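Glycosyl hydrolases family 2, sugar binding domain protein (Bacteroides uniformis str. 3978 T3 ii, PDB 6D1P) is a beta-glucuronidase of a human gut bacterium that probably hydrolyses O-glycosidic bonds, releasing glucuronic acid from glucuronides. Local coordinates at residues A[351-356]-A[576-581]; A[328-333]-A[347-352]. All coordinates share one frame; numbering follows the deposited sequence.

Contact 1 (A[351-356]-A[576-581]). With NA (sodium ion), chain C.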
# COMPACT_ATOMS: atom_id res chain seq x y z
N GLN A 351 16.96 -28.60 11.12
CA GLN A 351 18.19 -29.39 11.01
C GLN A 351 19.42 -28.53 11.25
O GLN A 351 20.35 -28.95 11.94
CB GLN A 351 18.28 -30.07 9.63
CG GLN A 351 17.84 -31.53 9.64
CD GLN A 351 17.85 -32.16 8.25
OE1 GLN A 351 18.89 -32.19 7.57
NE2 GLN A 351 16.69 -32.69 7.84
N GLN A 352 19.45 -27.32 10.68
CA GLN A 352 20.60 -26.45 10.89
C GLN A 352 20.80 -26.15 12.37
O GLN A 352 21.94 -26.06 12.85
CB GLN A 352 20.40 -25.16 10.10
CG GLN A 352 21.67 -24.49 9.60
CD GLN A 352 21.36 -23.20 8.80
OE1 GLN A 352 20.25 -22.69 8.86
NE2 GLN A 352 22.35 -22.69 8.07
N ILE A 353 19.70 -26.00 13.10
CA ILE A 353 19.76 -25.73 14.53
C ILE A 353 20.27 -26.97 15.27
O ILE A 353 21.22 -26.88 16.06
CB ILE A 353 18.37 -25.30 15.04
CG1 ILE A 353 17.98 -23.96 14.40
CG2 ILE A 353 18.35 -25.24 16.56
CD1 ILE A 353 16.67 -23.39 14.86
N LYS A 354 19.64 -28.12 15.02
CA LYS A 354 20.08 -29.37 15.62
C LYS A 354 21.57 -29.61 15.38
O LYS A 354 22.31 -29.94 16.31
CB LYS A 354 19.26 -30.53 15.08
CG LYS A 354 19.68 -31.88 15.65
CD LYS A 354 19.28 -32.01 17.11
CE LYS A 354 19.79 -33.33 17.70
NZ LYS A 354 19.11 -33.61 19.00
N GLU A 355 22.03 -29.39 14.14
CA GLU A 355 23.44 -29.57 13.81
C GLU A 355 24.35 -28.56 14.50
O GLU A 355 25.56 -28.79 14.55
CB GLU A 355 23.64 -29.45 12.30
CG GLU A 355 23.03 -30.61 11.58
CD GLU A 355 22.90 -30.38 10.09
OE1 GLU A 355 23.50 -29.41 9.58
OE2 GLU A 355 22.16 -31.18 9.45
N MET A 356 23.80 -27.44 14.97
CA MET A 356 24.59 -26.49 15.73
C MET A 356 24.86 -27.01 17.14
O MET A 356 25.78 -26.55 17.81
CB MET A 356 23.89 -25.13 15.78
CG MET A 356 24.74 -23.98 16.33
SD MET A 356 23.77 -22.44 16.54
CE MET A 356 22.39 -23.08 17.49
N TRP A 576 19.39 -15.23 21.99
CA TRP A 576 18.50 -14.59 21.03
C TRP A 576 19.40 -14.00 19.95
O TRP A 576 20.11 -13.02 20.21
CB TRP A 576 17.63 -13.52 21.69
CG TRP A 576 16.65 -12.85 20.74
CD1 TRP A 576 16.92 -11.88 19.82
CD2 TRP A 576 15.25 -13.12 20.63
NE1 TRP A 576 15.78 -11.55 19.13
CE2 TRP A 576 14.74 -12.29 19.61
CE3 TRP A 576 14.37 -13.99 21.31
CZ2 TRP A 576 13.38 -12.28 19.25
CZ3 TRP A 576 13.03 -13.99 20.95
CH2 TRP A 576 12.54 -13.14 19.92
N THR A 577 19.38 -14.59 18.76
CA THR A 577 18.42 -15.59 18.34
C THR A 577 19.13 -16.38 17.25
O THR A 577 20.28 -16.03 16.89
CB THR A 577 17.08 -14.96 17.81
OG1 THR A 577 16.12 -15.99 17.52
CG2 THR A 577 17.31 -14.10 16.56
N PHE A 578 18.50 -17.42 16.71
CA PHE A 578 19.20 -18.25 15.73
C PHE A 578 19.48 -17.49 14.44
O PHE A 578 20.61 -17.51 13.93
CB PHE A 578 18.41 -19.52 15.42
CG PHE A 578 19.07 -20.40 14.39
CD1 PHE A 578 20.30 -21.01 14.65
CD2 PHE A 578 18.48 -20.60 13.14
CE1 PHE A 578 20.93 -21.82 13.68
CE2 PHE A 578 19.08 -21.40 12.18
CZ PHE A 578 20.31 -22.01 12.43
N LYS A 579 18.47 -16.80 13.92
CA LYS A 579 18.47 -16.26 12.56
C LYS A 579 18.02 -14.80 12.54
O LYS A 579 17.03 -14.45 13.19
CB LYS A 579 17.56 -17.11 11.66
CG LYS A 579 17.68 -16.82 10.17
CD LYS A 579 16.98 -17.90 9.35
CE LYS A 579 15.46 -17.77 9.48
NZ LYS A 579 14.86 -19.10 9.25
N ASP A 580 18.76 -13.97 11.81
CA ASP A 580 18.32 -12.61 11.50
C ASP A 580 16.88 -12.63 11.05
O ASP A 580 16.49 -13.46 10.22
CB ASP A 580 19.20 -12.01 10.40
CG ASP A 580 20.58 -11.64 10.87
OD1 ASP A 580 20.88 -11.90 12.06
OD2 ASP A 580 21.37 -11.08 10.05
N PHE A 581 16.07 -11.72 11.59
CA PHE A 581 14.66 -11.69 11.25
C PHE A 581 14.20 -10.25 11.15
O PHE A 581 14.84 -9.34 11.68
CB PHE A 581 13.83 -12.46 12.28
CG PHE A 581 13.75 -11.76 13.60
CD1 PHE A 581 14.74 -11.97 14.55
CD2 PHE A 581 12.71 -10.87 13.88
CE1 PHE A 581 14.69 -11.31 15.77
CE2 PHE A 581 12.66 -10.21 15.09
CZ PHE A 581 13.64 -10.44 16.05
NA NA C . 14.47 -15.19 10.29
O HOH W 1 13.97 -16.49 12.74
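F578 projects from the loop after strand 572-574 to meet I353, Q352 and M356 on helix 343-356, so that the loop following the last barrel strand packs against the first helix of the TIM barrel domain. Its ring stands well off the loop because CG lies anti to the backbone N (chi1 178°). I353 is the residue to follow outward. Its CB carries CG1 anti to the carbonyl carbon, and CG1 sits 3.4 Å from the centroid of the F578 ring, only 4° off the ring normal, a CH-pi contact over the middle of one face. I353 CD1 continues over the same face toward its CG-CD2 side, 3.7 Å from F578 CD2. The edge of the ring is taken by other groups: M356 SD makes a Met-aromatic contact 5.3 Å from the F578 ring centroid, and Q352 brings its amide in at 72° to the ring plane. With an alanine here in place of the F578 ring, I353 CG1 would probably lose the aromatic face it rests on, and a gap would open between helix and loop. The amide nitrogen of Q352 is held by the carbonyl of G604, while Q352 OE1 lies 3.6 Å from F578 CZ.

Contact 2 (A[328-333]-A[347-352]); sequences THRHED and RTEMQQ. With NA (sodium ion), chain C.
Within the beta-alpha-beta unit of strand 321-329, helix 343-356 and strand 360-362, the loop leaving the first strand is tied back to the helix by a buried salt bridge between R330 and E349. Two nitrogens of R330 face two oxygens of the carboxylate. R330 NH2 gives E349 OE1 a nearly straight bond of 2.8 Å (178° at the hydrogen), lying in the guanidinium plane but coming from above the carboxylate plane; R330 NE to E349 OE2, at 2.9 Å, is bent and weak. The planes are 48° apart, so the pairing is twisted. The E349 chain is extended beyond CG, which lies anti to the backbone N (chi1 168°), and this carries the carboxylate to R330, whereas M350 curls back to set SD 3.8 Å from R330 CD. Water 2 joins the two segments again, lying 2.5 Å from H331 O and 2.6 Å from E349 OE2. Just beyond, D333 binds the sodium ion through both O and OD2, and water 1, a ligand of the same ion, accepts a bond from H331 N. With K579 as a second cationic partner at OE1, the buried E349 is likely to remain ionised, its charge shared between two loops of the barrel.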
# COMPACT_ATOMS: atom_id res chain seq x y z
N THR A 328 18.24 -21.81 21.83
CA THR A 328 18.14 -20.69 20.90
C THR A 328 16.67 -20.28 20.81
O THR A 328 15.80 -20.83 21.49
CB THR A 328 18.76 -21.07 19.54
OG1 THR A 328 19.09 -19.90 18.78
CG2 THR A 328 17.86 -21.99 18.72
N HIS A 329 16.39 -19.26 19.98
CA HIS A 329 15.04 -18.95 19.55
C HIS A 329 14.98 -18.94 18.03
O HIS A 329 16.01 -18.85 17.35
CB HIS A 329 14.53 -17.57 20.02
CG HIS A 329 14.63 -17.30 21.48
ND1 HIS A 329 15.83 -17.08 22.12
CD2 HIS A 329 13.67 -17.10 22.42
CE1 HIS A 329 15.62 -16.80 23.39
NE2 HIS A 329 14.31 -16.80 23.59
N ARG A 330 13.75 -18.98 17.51
CA ARG A 330 13.48 -18.73 16.10
C ARG A 330 12.17 -17.96 16.00
O ARG A 330 11.28 -18.13 16.83
CB ARG A 330 13.39 -20.03 15.28
CG ARG A 330 12.11 -20.81 15.54
CD ARG A 330 11.99 -22.08 14.70
NE ARG A 330 11.97 -21.82 13.26
CZ ARG A 330 10.88 -21.48 12.57
NH1 ARG A 330 9.72 -21.33 13.19
NH2 ARG A 330 10.96 -21.28 11.27
N HIS A 331 12.09 -17.10 14.99
CA HIS A 331 10.84 -16.42 14.65
C HIS A 331 10.24 -17.11 13.44
O HIS A 331 10.93 -17.82 12.70
CB HIS A 331 11.08 -14.94 14.33
CG HIS A 331 10.79 -14.01 15.47
ND1 HIS A 331 9.55 -13.91 16.06
CD2 HIS A 331 11.58 -13.12 16.12
CE1 HIS A 331 9.59 -13.02 17.03
NE2 HIS A 331 10.81 -12.52 17.09
N GLU A 332 8.94 -16.91 13.23
CA GLU A 332 8.32 -17.41 12.00
C GLU A 332 8.47 -16.32 10.94
O GLU A 332 7.58 -15.52 10.68
CB GLU A 332 6.88 -17.85 12.25
CG GLU A 332 6.84 -19.27 12.84
CD GLU A 332 5.45 -19.89 12.87
OE1 GLU A 332 4.46 -19.13 12.68
OE2 GLU A 332 5.36 -21.12 13.08
N ASP A 333 9.66 -16.32 10.34
CA ASP A 333 10.19 -15.25 9.51
C ASP A 333 11.32 -15.84 8.67
O ASP A 333 12.13 -16.61 9.19
CB ASP A 333 10.71 -14.09 10.39
CG ASP A 333 11.38 -12.98 9.59
OD1 ASP A 333 10.72 -11.98 9.27
OD2 ASP A 333 12.59 -13.09 9.29
N ARG A 347 12.10 -27.79 7.73
CA ARG A 347 13.03 -28.92 7.88
C ARG A 347 14.47 -28.47 7.79
O ARG A 347 15.30 -28.79 8.65
CB ARG A 347 12.77 -29.98 6.81
CG ARG A 347 11.63 -30.91 7.09
CD ARG A 347 11.90 -32.28 6.51
NE ARG A 347 11.24 -33.29 7.34
CZ ARG A 347 11.82 -33.95 8.34
NH1 ARG A 347 13.10 -33.74 8.63
NH2 ARG A 347 11.12 -34.83 9.02
N THR A 348 14.79 -27.73 6.73
CA THR A 348 16.15 -27.25 6.54
C THR A 348 16.64 -26.48 7.75
O THR A 348 17.77 -26.68 8.22
CB THR A 348 16.21 -26.37 5.28
OG1 THR A 348 15.95 -27.18 4.13
CG2 THR A 348 17.57 -25.71 5.15
N GLU A 349 15.79 -25.59 8.29
CA GLU A 349 16.22 -24.70 9.36
C GLU A 349 16.37 -25.45 10.68
O GLU A 349 17.36 -25.28 11.39
CB GLU A 349 15.23 -23.54 9.51
CG GLU A 349 15.42 -22.69 10.77
CD GLU A 349 14.31 -21.65 10.92
OE1 GLU A 349 13.42 -21.61 10.02
OE2 GLU A 349 14.31 -20.88 11.92
N MET A 350 15.38 -26.27 11.02
CA MET A 350 15.47 -27.03 12.27
C MET A 350 16.68 -27.95 12.26
O MET A 350 17.41 -28.04 13.26
CB MET A 350 14.17 -27.80 12.50
CG MET A 350 12.93 -26.91 12.60
SD MET A 350 13.11 -25.55 13.78
CE MET A 350 13.37 -26.45 15.31
N GLN A 351 16.96 -28.60 11.12
CA GLN A 351 18.19 -29.39 11.01
C GLN A 351 19.42 -28.53 11.25
O GLN A 351 20.35 -28.95 11.94
CB GLN A 351 18.28 -30.07 9.63
CG GLN A 351 17.84 -31.53 9.64
CD GLN A 351 17.85 -32.16 8.25
OE1 GLN A 351 18.89 -32.19 7.57
NE2 GLN A 351 16.69 -32.69 7.84
N GLN A 352 19.45 -27.32 10.68
CA GLN A 352 20.60 -26.45 10.89
C GLN A 352 20.80 -26.15 12.37
O GLN A 352 21.94 -26.06 12.85
CB GLN A 352 20.40 -25.16 10.10
CG GLN A 352 21.67 -24.49 9.60
CD GLN A 352 21.36 -23.20 8.80
OE1 GLN A 352 20.25 -22.69 8.86
NE2 GLN A 352 22.35 -22.69 8.07
NA NA C . 14.47 -15.19 10.29
O HOH W 2 13.06 -18.65 11.66
O HOH W 1 13.97 -16.49 12.74

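Overall arrangement
From the N terminus, strand 321-329 runs into the loop 330-333, and the chain returns on helix 343-356, where contact 2 closes a short loop within one beta-alpha-beta unit. Contact 1 starts from the same helix, sharing Q351 and Q352, and closes a far longer loop of 219 intervening residues through most of the barrel to 576-581. The two loops therefore follow one another along the chain with a small overlap. In space they converge, their centres about 5 Å apart: F578 N probably bonds to H329 O, and D333 and D580 bind one sodium ion. Together they join the beginning and end of the barrel beside the metal.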